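Local atomic coordinates of restriction endonuclease S subunits (Thermoanaerobacter tengcongensis, PDB entry 3OKG), a protein that probably binds DNA as the specificity subunit of a type I restriction-modification system, in which M and S polypeptides together make up the methyltransferase. Residues L207-A212 with D376-Q381; V283-D288 with A315-D320. All coordinates share one frame; numbering follows the deposited sequence.

Interaction 1: L207-A212 with D376-Q381; sequences LLMQTA and DQIQQQ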
loop_
_atom_site.group_PDB
_atom_site.type_symbol
_atom_site.label_atom_id
_atom_site.label_comp_id
_atom_site.label_asym_id
_atom_site.label_seq_id
_atom_site.Cartn_x
_atom_site.Cartn_y
_atom_site.Cartn_z
ATOM N N LEU A 207 0.506 20.111 -0.707
ATOM C CA LEU A 207 0.170 21.505 -0.460
ATOM C C LEU A 207 1.184 22.432 -1.138
ATOM O O LEU A 207 0.829 23.453 -1.746
ATOM C CB LEU A 207 0.125 21.760 1.048
ATOM C CG LEU A 207 -0.974 22.682 1.565
ATOM C CD1 LEU A 207 -1.138 22.516 3.076
ATOM C CD2 LEU A 207 -0.660 24.115 1.196
ATOM N N LEU A 208 2.451 22.068 -1.033
ATOM C CA LEU A 208 3.514 22.772 -1.736
ATOM C C LEU A 208 3.263 22.871 -3.251
ATOM O O LEU A 208 3.457 23.933 -3.854
ATOM C CB LEU A 208 4.852 22.076 -1.485
ATOM C CG LEU A 208 6.055 22.692 -2.198
ATOM C CD1 LEU A 208 6.075 24.218 -2.040
ATOM C CD2 LEU A 208 7.347 22.079 -1.702
ATOM N N MET A 209 2.864 21.764 -3.863
ATOM C CA MET A 209 2.655 21.742 -5.313
ATOM C C MET A 209 1.516 22.691 -5.662
ATOM O O MET A 209 1.653 23.569 -6.524
ATOM C CB MET A 209 2.314 20.338 -5.791
ATOM C CG MET A 209 1.868 20.258 -7.243
ATOM S SD MET A 209 3.199 20.788 -8.351
ATOM C CE MET A 209 4.033 19.246 -8.486
ATOM N N GLN A 210 0.397 22.507 -4.969
ATOM C CA GLN A 210 -0.791 23.331 -5.156
ATOM C C GLN A 210 -0.487 24.832 -4.983
ATOM O O GLN A 210 -0.900 25.654 -5.803
ATOM C CB GLN A 210 -1.899 22.841 -4.213
ATOM C CG GLN A 210 -3.200 23.618 -4.277
ATOM C CD GLN A 210 -4.276 23.018 -3.376
ATOM O OE1 GLN A 210 -4.855 21.975 -3.693
ATOM N NE2 GLN A 210 -4.549 23.680 -2.249
ATOM N N THR A 211 0.267 25.176 -3.942
ATOM C CA THR A 211 0.709 26.544 -3.687
ATOM C C THR A 211 1.619 27.086 -4.790
ATOM O O THR A 211 1.493 28.249 -5.216
ATOM C CB THR A 211 1.457 26.641 -2.328
ATOM O OG1 THR A 211 0.541 26.375 -1.259
ATOM C CG2 THR A 211 2.053 28.022 -2.142
ATOM N N ALA A 212 2.547 26.257 -5.251
ATOM C CA ALA A 212 3.460 26.677 -6.316
ATOM C C ALA A 212 2.704 26.960 -7.632
ATOM O O ALA A 212 3.004 27.920 -8.323
ATOM C CB ALA A 212 4.562 25.629 -6.542
ATOM N N ASP A 376 8.878 20.291 -11.586
ATOM C CA ASP A 376 9.204 18.897 -11.846
ATOM C C ASP A 376 9.747 18.241 -10.580
ATOM O O ASP A 376 9.424 17.086 -10.298
ATOM C CB ASP A 376 10.258 18.781 -12.948
ATOM C CG ASP A 376 9.669 18.920 -14.338
ATOM O OD1 ASP A 376 8.423 18.921 -14.481
ATOM O OD2 ASP A 376 10.471 19.020 -15.284
ATOM N N GLN A 377 10.585 18.969 -9.842
ATOM C CA GLN A 377 11.149 18.413 -8.600
ATOM C C GLN A 377 10.027 18.062 -7.608
ATOM O O GLN A 377 9.984 16.975 -7.060
ATOM C CB GLN A 377 12.164 19.394 -7.993
ATOM C CG GLN A 377 12.623 19.064 -6.588
ATOM C CD GLN A 377 14.019 18.444 -6.538
ATOM O OE1 GLN A 377 14.504 17.865 -7.520
ATOM N NE2 GLN A 377 14.674 18.567 -5.384
ATOM N N ILE A 378 9.099 18.989 -7.389
ATOM C CA ILE A 378 7.975 18.741 -6.493
ATOM C C ILE A 378 7.071 17.615 -6.998
ATOM O O ILE A 378 6.627 16.745 -6.232
ATOM C CB ILE A 378 7.104 20.003 -6.335
ATOM C CG1 ILE A 378 7.949 21.201 -5.895
ATOM C CG2 ILE A 378 5.965 19.733 -5.381
ATOM C CD1 ILE A 378 7.151 22.541 -5.912
ATOM N N GLN A 379 6.769 17.637 -8.287
ATOM C CA GLN A 379 5.888 16.619 -8.863
ATOM C C GLN A 379 6.485 15.228 -8.669
ATOM O O GLN A 379 5.774 14.272 -8.363
ATOM C CB GLN A 379 5.638 16.907 -10.349
ATOM C CG GLN A 379 5.017 15.779 -11.154
ATOM C CD GLN A 379 5.087 16.061 -12.662
ATOM O OE1 GLN A 379 6.086 15.764 -13.327
ATOM N NE2 GLN A 379 4.030 16.655 -13.197
ATOM N N GLN A 380 7.795 15.116 -8.827
ATOM C CA GLN A 380 8.435 13.818 -8.637
ATOM C C GLN A 380 8.372 13.393 -7.183
ATOM O O GLN A 380 8.307 12.200 -6.877
ATOM C CB GLN A 380 9.890 13.853 -9.102
ATOM C CG GLN A 380 10.037 13.989 -10.598
ATOM C CD GLN A 380 11.397 14.526 -10.985
ATOM O OE1 GLN A 380 12.288 14.653 -10.140
ATOM N NE2 GLN A 380 11.565 14.856 -12.269
ATOM N N GLN A 381 8.393 14.369 -6.282
ATOM C CA GLN A 381 8.416 14.056 -4.853
ATOM C C GLN A 381 7.035 13.601 -4.411
ATOM O O GLN A 381 6.908 12.616 -3.702
ATOM C CB GLN A 381 8.929 15.252 -4.025
ATOM C CG GLN A 381 10.397 15.571 -4.300
ATOM C CD GLN A 381 10.783 16.933 -3.762
ATOM O OE1 GLN A 381 9.916 17.772 -3.525
ATOM N NE2 GLN A 381 12.078 17.163 -3.566
#
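I378 projects from its helix between the side chains of L208, M209 and A212. CD1, at the end of the longer branch, packs on L208 CG at 3.9 Å and on A212 CB at 4.1 Å. The L208 and I378 side chains cross at about a right angle. The shorter branch, CG2, lies against M209 and meets both its CB and its CE, each at 3.7 Å. The first torsion of I378 (chi1 -54°) turns CG2 anti to the backbone N, where it meets M209.

M209 reaches past I378 to the next residue. Its chain is bent at chi2 and chi3, and the methyl CE ends up over the backbone of the facing helix. CE lies 3.2 Å from Q379 N and 3.4 Å from Q379 CB, which is tight for a methyl group.

The two segments belong to the long helices 174-216 and 365-388. They run roughly antiparallel, at 150°, with axes 9.7 Å apart at closest approach. M209 and I378 are the nearest pair by backbone. Y374 and L375, about one turn before I378, extend the apolar surface: L208 and A212 touch Y374, and A212 also touches L375. D376 faces away from this seam and bonds through OD1 to Y329 OH.

Paired helices of this kind separate the two DNA specificity domains in type I S subunits, consistent with the predicted coiled coil 371-405. Here the segments meet through aliphatic side chains, with the M209 methyl against the backbone and CB of Q379. I378 and A212 are buried, but the contact is small. It rests on van der Waals packing, without directed polar bonds between the two segments.

Interaction 2: V283-D288 with A315-D320; sequences VARPGD and ALRPRD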
loop_
_atom_site.group_PDB
_atom_site.type_symbol
_atom_site.label_atom_id
_atom_site.label_comp_id
_atom_site.label_asym_id
_atom_site.label_seq_id
_atom_site.Cartn_x
_atom_site.Cartn_y
_atom_site.Cartn_z
ATOM N N VAL A 283 -3.612 14.827 -37.395
ATOM C CA VAL A 283 -2.373 14.200 -36.920
ATOM C C VAL A 283 -1.715 14.961 -35.777
ATOM O O VAL A 283 -1.573 16.182 -35.831
ATOM C CB VAL A 283 -1.362 14.026 -38.069
ATOM C CG1 VAL A 283 -0.056 13.447 -37.560
ATOM C CG2 VAL A 283 -1.966 13.138 -39.166
ATOM N N ALA A 284 -1.328 14.224 -34.743
ATOM C CA ALA A 284 -0.517 14.760 -33.657
ATOM C C ALA A 284 0.896 14.169 -33.753
ATOM O O ALA A 284 1.069 13.017 -34.160
ATOM C CB ALA A 284 -1.153 14.425 -32.327
ATOM N N ARG A 285 1.905 14.956 -33.395
ATOM C CA ARG A 285 3.296 14.501 -33.456
ATOM C C ARG A 285 3.942 14.423 -32.071
ATOM O O ARG A 285 3.389 14.933 -31.084
ATOM C CB ARG A 285 4.121 15.435 -34.348
ATOM C CG ARG A 285 3.412 15.873 -35.614
ATOM C CD ARG A 285 4.361 16.545 -36.590
ATOM N NE ARG A 285 4.996 17.733 -36.029
ATOM C CZ ARG A 285 5.410 18.764 -36.758
ATOM N NH1 ARG A 285 5.250 18.752 -38.068
ATOM N NH2 ARG A 285 5.977 19.817 -36.179
ATOM N N PRO A 286 5.125 13.790 -31.990
ATOM C CA PRO A 286 5.844 13.734 -30.721
ATOM C C PRO A 286 6.012 15.135 -30.158
ATOM O O PRO A 286 6.497 16.037 -30.850
ATOM C CB PRO A 286 7.198 13.156 -31.120
ATOM C CG PRO A 286 6.886 12.303 -32.297
ATOM C CD PRO A 286 5.814 13.025 -33.045
ATOM N N GLY A 287 5.598 15.306 -28.909
ATOM C CA GLY A 287 5.604 16.607 -28.278
ATOM C C GLY A 287 4.185 17.032 -27.978
ATOM O O GLY A 287 3.814 17.179 -26.817
ATOM N N ASP A 288 3.380 17.200 -29.023
ATOM C CA ASP A 288 2.034 17.735 -28.859
ATOM C C ASP A 288 1.300 17.187 -27.655
ATOM O O ASP A 288 1.396 16.001 -27.323
ATOM C CB ASP A 288 1.142 17.431 -30.061
ATOM C CG ASP A 288 1.773 17.828 -31.374
ATOM O OD1 ASP A 288 2.771 18.574 -31.360
ATOM O OD2 ASP A 288 1.275 17.373 -32.425
ATOM N N ALA A 315 -5.464 17.988 -30.296
ATOM C CA ALA A 315 -4.018 18.038 -30.099
ATOM C C ALA A 315 -3.539 19.500 -30.101
ATOM O O ALA A 315 -3.990 20.310 -30.920
ATOM C CB ALA A 315 -3.306 17.249 -31.164
ATOM N N LEU A 316 -2.642 19.834 -29.180
ATOM C CA LEU A 316 -2.123 21.201 -29.039
ATOM C C LEU A 316 -0.645 21.181 -29.329
ATOM O O LEU A 316 0.129 20.460 -28.675
ATOM C CB LEU A 316 -2.348 21.708 -27.613
ATOM C CG LEU A 316 -3.746 21.400 -27.084
ATOM C CD1 LEU A 316 -3.809 21.655 -25.575
ATOM C CD2 LEU A 316 -4.768 22.236 -27.816
ATOM N N ARG A 317 -0.236 21.936 -30.335
ATOM C CA ARG A 317 1.165 21.918 -30.712
ATOM C C ARG A 317 1.747 23.284 -30.440
ATOM O O ARG A 317 1.436 24.240 -31.149
ATOM C CB ARG A 317 1.356 21.561 -32.178
ATOM C CG ARG A 317 2.829 21.386 -32.536
ATOM C CD ARG A 317 3.013 20.859 -33.947
ATOM N NE ARG A 317 2.483 19.503 -34.106
ATOM C CZ ARG A 317 1.659 19.121 -35.081
ATOM N NH1 ARG A 317 1.267 19.986 -36.010
ATOM N NH2 ARG A 317 1.236 17.869 -35.134
ATOM N N PRO A 318 2.571 23.377 -29.392
ATOM C CA PRO A 318 3.140 24.658 -28.963
ATOM C C PRO A 318 3.981 25.279 -30.072
ATOM O O PRO A 318 4.721 24.585 -30.760
ATOM C CB PRO A 318 4.050 24.273 -27.804
ATOM C CG PRO A 318 3.491 22.977 -27.283
ATOM C CD PRO A 318 2.924 22.269 -28.487
ATOM N N ARG A 319 3.870 26.587 -30.241
ATOM C CA ARG A 319 4.745 27.300 -31.156
ATOM C C ARG A 319 6.044 27.564 -30.427
ATOM O O ARG A 319 6.200 27.148 -29.277
ATOM C CB ARG A 319 4.051 28.579 -31.648
ATOM C CG ARG A 319 2.787 28.224 -32.424
ATOM C CD ARG A 319 2.156 29.381 -33.180
ATOM N NE ARG A 319 0.776 29.043 -33.538
ATOM C CZ ARG A 319 -0.107 29.891 -34.056
ATOM N NH1 ARG A 319 0.234 31.153 -34.299
ATOM N NH2 ARG A 319 -1.337 29.472 -34.333
ATOM N N ASP A 320 6.984 28.252 -31.066
ATOM C CA ASP A 320 8.317 28.368 -30.480
ATOM C C ASP A 320 8.332 29.116 -29.143
ATOM O O ASP A 320 9.202 28.873 -28.322
ATOM C CB ASP A 320 9.302 29.025 -31.452
ATOM C CG ASP A 320 9.440 28.256 -32.751
ATOM O OD1 ASP A 320 9.292 27.017 -32.724
ATOM O OD2 ASP A 320 9.695 28.896 -33.793
#
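The R317 guanidinium carries R285 over one face and D288 at its edge. R285 NE sits 3.5 Å above the R317 plane, offset toward the rim. The two guanidinium groups are stacked with centres 4.1 Å apart and planes at 30°. Also at the edge, in plane, are A284 C and R285 N.

The D288 carboxylate makes a salt bridge with R317 and is turned 50° from its plane. The R317 chain bends at chi3 (-65°), which places NE beside the carboxylate. R317 NE bonds to D288 OD1 at 2.9 Å, on the syn side of that oxygen. R317 NH2 reaches D288 OD2 at 2.8 Å in a weak, bent bond. OD2 also takes the backbone N of R285 in a nearly straight bond of 2.7 Å, from above the carboxylate plane. The carboxylate charge probably eases the closeness of the two arginines.

This joins two sheets of the second DNA specificity domain. Strand 283-284 edges one sheet, where A284 pairs with C307. Strand 313-318 lies inside the other, where L316 pairs with V289, just beyond the turn 285-288. A284 CB also meets A315 CB at 3.7 Å, and both alanines touch L290. D288 CA makes a CA-H...O contact with L316 O.

Interactions 1 and 2 have centres 25 Å apart, with about 13 Å between their nearest atoms, so they do not touch. In sequence, both segments of interaction 2 fall between those of interaction 1. The chain leaves helix 174-216, builds the sheets that hold strands 283-284 and 313-318, and returns through helix 365-388. Helix 324-333 bridges the gap. Its L327 and L331 touch L316 of interaction 2. Y329 of the same helix reaches D376, which lies in segment 376-381 but is not itself in the contact. Interaction 1 thus belongs to the helical spacer, and interaction 2 to the domain it carries, which is probably used to recognise DNA.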